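PDB 4OQJ: PKS from Streptomyces albus, which probably condenses acyl units on carrier proteins as the ketosynthase of a modular polyketide synthase that makes oxazolomycin. Local coordinates for residues D98-F110 and V138-R151. Sequence-based numbering, arbitrary orientation. Where two conformers were deposited one is given.
Sequences DEAELIDPQQRQF and VGLNTYLLHNLGER
Pro105 puts its CD over one face of the Tyr143 ring where, in this thiolase-fold ketosynthase domain, the break between helices 97-102 and 105-121 receives helix 142-147, which follows strand 132-138. Pro105 CD lies 3.5 Å from the centroid of the Tyr143 ring, a CH-pi contact only 19° off the ring normal; proline suits the first turn of a helix, and its CD, polarised by the ring nitrogen, suits an aromatic face. With CG anti to the backbone N (chi1 -168°), the ring of Tyr143 reaches the end of helix 97-102, where its OH donates to Glu101 O at 2.6 Å, in the carbonyl plane. The same OH accepts from Ala706 N, near the end of the modelled chain, so both roles of a phenol are used in a buried place. Nearer the surface, in one of its two conformers, Arg151 makes a salt bridge to Glu101, NH1 and NH2 both donating to OE1, at 3.0 Å from NH1, with Leu102 CD2 over the guanidinium face.

At the other end, the extended Gln106 reaches the loop after the strand, and its NE2 donates to Gly139 O at 3.0 Å from above the carbonyl plane; its OE1 takes a bond from Ile222 N. Residues at the turn position these groups. Asp104 caps helix 105-121 through OD1 and lies stacked on the Asn141 amide, whose ND2 is hydrogen-bonded to Asn167 OD1, the carboxylate and amide planes 13° apart. Arg108 clasps Ile103 O with NE and NH2, bridging the turn between the helices. Asp104 OD2, through its syn lone pair, receives Gln106 NE2 at 2.8 Å and holds that amide's rotation.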
loop_
_atom_site.group_PDB
_atom_site.type_symbol
_atom_site.label_atom_id
_atom_site.label_comp_id
_atom_site.label_asym_id
_atom_site.label_seq_id
_atom_site.Cartn_x
_atom_site.Cartn_y
_atom_site.Cartn_z
ATOM N N ASP A 98 23.387 -17.853 9.037
ATOM C CA ASP A 98 23.437 -17.758 7.580
ATOM C C ASP A 98 22.274 -16.926 7.067
ATOM O O ASP A 98 22.446 -16.118 6.163
ATOM C CB ASP A 98 23.409 -19.139 6.924
ATOM C CG ASP A 98 24.718 -19.896 7.096
ATOM O OD1 ASP A 98 25.718 -19.273 7.520
ATOM O OD2 ASP A 98 24.744 -21.114 6.799
ATOM N N GLU A 99 21.092 -17.101 7.642
ATOM C CA GLU A 99 19.955 -16.330 7.161
ATOM C C GLU A 99 20.098 -14.868 7.578
ATOM O O GLU A 99 19.800 -13.972 6.781
ATOM C CB GLU A 99 18.623 -16.892 7.660
ATOM C CG GLU A 99 17.460 -15.937 7.344
ATOM C CD GLU A 99 16.106 -16.607 7.310
ATOM O OE1 GLU A 99 15.638 -16.919 6.196
ATOM O OE2 GLU A 99 15.504 -16.800 8.390
ATOM N N ALA A 100 20.562 -14.619 8.806
ATOM C CA ALA A 100 20.701 -13.244 9.290
ATOM C C ALA A 100 21.632 -12.444 8.391
ATOM O O ALA A 100 21.419 -11.255 8.135
ATOM C CB ALA A 100 21.221 -13.222 10.714
ATOM N N GLU A 101 22.687 -13.105 7.950
ATOM C CA GLU A 101 23.663 -12.494 7.061
ATOM C C GLU A 101 23.033 -12.133 5.721
ATOM O O GLU A 101 23.368 -11.112 5.126
ATOM C CB GLU A 101 24.839 -13.445 6.853
ATOM C CG GLU A 101 25.845 -12.997 5.805
ATOM C CD GLU A 101 27.042 -13.931 5.719
ATOM O OE1 GLU A 101 27.267 -14.518 4.637
ATOM O OE2 GLU A 101 27.750 -14.076 6.739
ATOM N N LEU A 102 22.127 -12.979 5.240
ATOM C CA LEU A 102 21.479 -12.729 3.959
ATOM C C LEU A 102 20.451 -11.584 4.009
ATOM O O LEU A 102 20.276 -10.871 3.023
ATOM C CB LEU A 102 20.794 -13.996 3.461
ATOM C CG LEU A 102 21.699 -15.109 2.919
ATOM C CD1 LEU A 102 20.846 -16.242 2.388
ATOM C CD2 LEU A 102 22.630 -14.607 1.822
ATOM N N ILE A 103 19.778 -11.411 5.143
ATOM C CA ILE A 103 18.699 -10.429 5.229
ATOM C C ILE A 103 19.240 -9.003 5.161
ATOM O O ILE A 103 20.177 -8.634 5.878
ATOM C CB ILE A 103 17.871 -10.593 6.527
ATOM C CG1 ILE A 103 17.242 -11.976 6.589
ATOM C CG2 ILE A 103 16.747 -9.551 6.587
ATOM C CD1 ILE A 103 16.595 -12.327 7.949
ATOM N N ASP A 104 18.648 -8.220 4.267
ATOM C CA ASP A 104 18.912 -6.796 4.160
ATOM C C ASP A 104 18.894 -6.162 5.562
ATOM O O ASP A 104 17.934 -6.326 6.300
ATOM C CB ASP A 104 17.868 -6.161 3.228
ATOM C CG ASP A 104 18.015 -4.636 3.066
ATOM O OD1 ASP A 104 18.983 -4.035 3.569
ATOM O OD2 ASP A 104 17.135 -4.036 2.401
ATOM N N PRO A 105 19.969 -5.452 5.935
ATOM C CA PRO A 105 19.958 -4.735 7.217
ATOM C C PRO A 105 18.743 -3.819 7.403
ATOM O O PRO A 105 18.314 -3.623 8.529
ATOM C CB PRO A 105 21.234 -3.890 7.170
ATOM C CG PRO A 105 22.112 -4.565 6.186
ATOM C CD PRO A 105 21.224 -5.242 5.192
ATOM N N GLN A 106 18.199 -3.266 6.331
ATOM C CA GLN A 106 17.009 -2.433 6.473
ATOM C C GLN A 106 15.845 -3.223 7.081
ATOM O O GLN A 106 15.085 -2.685 7.888
ATOM C CB GLN A 106 16.602 -1.851 5.122
ATOM C CG GLN A 106 17.670 -0.959 4.501
ATOM C CD GLN A 106 17.223 -0.374 3.184
ATOM O OE1 GLN A 106 17.126 0.843 3.033
ATOM N NE2 GLN A 106 16.939 -1.243 2.220
ATOM N N GLN A 107 15.711 -4.493 6.692
ATOM C CA GLN A 107 14.615 -5.345 7.173
ATOM C C GLN A 107 14.898 -5.825 8.586
ATOM O O GLN A 107 13.985 -5.931 9.397
ATOM C CB GLN A 107 14.395 -6.544 6.234
ATOM C CG GLN A 107 13.954 -6.106 4.844
ATOM C CD GLN A 107 13.303 -7.187 4.009
ATOM O OE1 GLN A 107 12.713 -8.142 4.528
ATOM N NE2 GLN A 107 13.377 -7.022 2.693
ATOM N N ARG A 108 16.167 -6.099 8.889
ATOM C CA ARG A 108 16.550 -6.456 10.254
ATOM C C ARG A 108 16.294 -5.315 11.215
ATOM O O ARG A 108 15.729 -5.507 12.293
ATOM C CB ARG A 108 18.024 -6.845 10.326
ATOM C CG ARG A 108 18.330 -8.223 9.740
ATOM C CD ARG A 108 19.784 -8.517 9.885
ATOM N NE ARG A 108 20.578 -8.392 8.666
ATOM C CZ ARG A 108 21.853 -8.004 8.638
ATOM N NH1 ARG A 108 22.466 -7.586 9.744
ATOM N NH2 ARG A 108 22.525 -8.023 7.498
ATOM N N GLN A 109 16.718 -4.121 10.829
ATOM C CA GLN A 109 16.518 -2.956 11.679
ATOM C C GLN A 109 15.025 -2.638 11.811
ATOM O O GLN A 109 14.572 -2.224 12.883
ATOM C CB GLN A 109 17.287 -1.760 11.121
ATOM C CG GLN A 109 18.789 -1.911 11.270
ATOM C CD GLN A 109 19.249 -1.776 12.702
ATOM O OE1 GLN A 109 18.839 -0.864 13.406
ATOM N NE2 GLN A 109 20.103 -2.690 13.141
ATOM N N PHE A 110 14.248 -2.837 10.747
ATOM C CA PHE A 110 12.814 -2.553 10.847
ATOM C C PHE A 110 12.161 -3.537 11.812
ATOM O O PHE A 110 11.281 -3.171 12.577
ATOM C CB PHE A 110 12.073 -2.620 9.515
ATOM C CG PHE A 110 10.626 -2.261 9.667
ATOM C CD1 PHE A 110 10.253 -0.931 9.860
ATOM C CD2 PHE A 110 9.663 -3.236 9.756
ATOM C CE1 PHE A 110 8.930 -0.599 10.079
ATOM C CE2 PHE A 110 8.331 -2.914 9.971
ATOM C CZ PHE A 110 7.963 -1.601 10.123
ATOM N N VAL A 138 11.028 -0.088 2.737
ATOM C CA VAL A 138 12.457 0.108 2.879
ATOM C C VAL A 138 13.006 0.735 1.618
ATOM O O VAL A 138 12.387 0.710 0.552
ATOM C CB VAL A 138 13.203 -1.214 3.180
ATOM C CG1 VAL A 138 12.732 -1.797 4.527
ATOM C CG2 VAL A 138 12.995 -2.217 2.068
ATOM N N GLY A 139 14.190 1.302 1.748
ATOM C CA GLY A 139 14.833 1.986 0.646
ATOM C C GLY A 139 15.487 1.024 -0.308
ATOM O O GLY A 139 15.393 -0.182 -0.146
ATOM N N LEU A 140 16.117 1.586 -1.330
ATOM C CA LEU A 140 16.873 0.827 -2.303
ATOM C C LEU A 140 17.762 -0.184 -1.593
ATOM O O LEU A 140 18.488 0.184 -0.675
ATOM C CB LEU A 140 17.731 1.769 -3.149
ATOM C CG LEU A 140 18.692 1.107 -4.132
ATOM C CD1 LEU A 140 17.928 0.384 -5.258
ATOM C CD2 LEU A 140 19.637 2.158 -4.712
ATOM N N ASN A 141 17.710 -1.445 -2.005
ATOM C CA ASN A 141 18.499 -2.465 -1.316
ATOM C C ASN A 141 19.912 -2.501 -1.887
ATOM O O ASN A 141 20.211 -3.268 -2.795
ATOM C CB ASN A 141 17.841 -3.843 -1.415
ATOM C CG ASN A 141 18.484 -4.850 -0.489
ATOM O OD1 ASN A 141 19.526 -4.575 0.107
ATOM N ND2 ASN A 141 17.876 -6.016 -0.360
ATOM N N THR A 142 20.785 -1.650 -1.360
ATOM C CA THR A 142 22.163 -1.619 -1.827
ATOM C C THR A 142 22.962 -2.781 -1.221
ATOM O O THR A 142 24.047 -3.093 -1.692
ATOM C CB THR A 142 22.846 -0.269 -1.493
ATOM O OG1 THR A 142 22.592 0.089 -0.127
ATOM C CG2 THR A 142 22.300 0.851 -2.419
ATOM N N TYR A 143 22.425 -3.417 -0.180
ATOM C CA TYR A 143 23.054 -4.620 0.401
ATOM C C TYR A 143 23.053 -5.762 -0.608
ATOM O O TYR A 143 24.042 -6.460 -0.776
ATOM C CB TYR A 143 22.313 -5.041 1.665
ATOM C CG TYR A 143 22.991 -6.077 2.536
ATOM C CD1 TYR A 143 24.063 -5.738 3.351
ATOM C CD2 TYR A 143 22.520 -7.379 2.590
ATOM C CE1 TYR A 143 24.656 -6.675 4.173
ATOM C CE2 TYR A 143 23.103 -8.317 3.413
ATOM C CZ TYR A 143 24.170 -7.961 4.204
ATOM O OH TYR A 143 24.746 -8.906 5.036
ATOM N N LEU A 144 21.925 -5.930 -1.289
ATOM C CA LEU A 144 21.782 -6.935 -2.322
ATOM C C LEU A 144 22.666 -6.603 -3.520
ATOM O O LEU A 144 23.360 -7.463 -4.054
ATOM C CB LEU A 144 20.314 -7.037 -2.747
ATOM C CG LEU A 144 19.988 -7.910 -3.957
ATOM C CD1 LEU A 144 20.296 -9.365 -3.679
ATOM C CD2 LEU A 144 18.529 -7.729 -4.341
ATOM N N LEU A 145 22.643 -5.347 -3.939
ATOM C CA LEU A 145 23.398 -4.930 -5.112
ATOM C C LEU A 145 24.911 -4.966 -4.877
ATOM O O LEU A 145 25.655 -5.396 -5.750
ATOM C CB LEU A 145 22.964 -3.520 -5.535
ATOM C CG LEU A 145 21.532 -3.395 -6.060
ATOM C CD1 LEU A 145 21.129 -1.922 -6.272
ATOM C CD2 LEU A 145 21.396 -4.178 -7.347
ATOM N N HIS A 146 25.365 -4.500 -3.713
ATOM C CA HIS A 146 26.805 -4.449 -3.413
ATOM C C HIS A 146 27.299 -5.736 -2.753
ATOM O O HIS A 146 28.042 -6.503 -3.355
ATOM C CB HIS A 146 27.142 -3.274 -2.496
ATOM C CG HIS A 146 26.802 -1.926 -3.060
ATOM N ND1 HIS A 146 27.125 -0.753 -2.412
ATOM C CD2 HIS A 146 26.166 -1.562 -4.200
ATOM C CE1 HIS A 146 26.706 0.275 -3.126
ATOM N NE2 HIS A 146 26.122 -0.187 -4.215
ATOM N N ASN A 147 26.874 -5.965 -1.513
ATOM C CA ASN A 147 27.394 -7.070 -0.709
ATOM C C ASN A 147 27.067 -8.461 -1.251
ATOM O O ASN A 147 27.875 -9.379 -1.130
ATOM C CB ASN A 147 26.866 -6.954 0.720
ATOM C CG ASN A 147 27.316 -5.683 1.398
ATOM O OD1 ASN A 147 26.882 -4.592 1.036
ATOM N ND2 ASN A 147 28.187 -5.815 2.391
ATOM N N LEU A 148 25.885 -8.612 -1.841
ATOM C CA LEU A 148 25.417 -9.907 -2.328
ATOM C C LEU A 148 25.372 -9.976 -3.848
ATOM O O LEU A 148 24.958 -10.994 -4.420
ATOM C CB LEU A 148 24.021 -10.210 -1.774
ATOM C CG LEU A 148 23.876 -10.243 -0.260
ATOM C CD1 LEU A 148 22.436 -10.574 0.105
ATOM C CD2 LEU A 148 24.823 -11.263 0.337
ATOM N N GLY A 149 25.791 -8.893 -4.495
ATOM C CA GLY A 149 25.747 -8.792 -5.942
ATOM C C GLY A 149 26.383 -9.975 -6.647
ATOM O O GLY A 149 25.696 -10.737 -7.326
ATOM N N GLU A 150 27.694 -10.124 -6.496
ATOM C CA GLU A 150 28.425 -11.191 -7.175
ATOM C C GLU A 150 27.876 -12.544 -6.747
ATOM O O GLU A 150 27.726 -13.455 -7.562
ATOM C CB GLU A 150 29.923 -11.097 -6.871
ATOM N N ARG A 151 27.571 -12.654 -5.459
ATOM C CA ARG A 151 27.003 -13.863 -4.886
ATOM C C ARG A 151 25.756 -14.294 -5.654
ATOM O O ARG A 151 25.591 -15.463 -5.985
ATOM C CB ARG A 151 26.672 -13.616 -3.417
ATOM C CG ARG A 151 26.595 -14.844 -2.538
ATOM C CD ARG A 151 26.959 -14.457 -1.109
ATOM N NE ARG A 151 26.258 -15.247 -0.105
ATOM C CZ ARG A 151 26.376 -15.057 1.206
ATOM N NH1 ARG A 151 27.173 -14.105 1.674
ATOM N NH2 ARG A 151 25.699 -15.825 2.051
HETATM O O HOH W 1 24.635 -16.406 4.551
HETATM O O HOH W 2 20.499 -2.124 1.937
#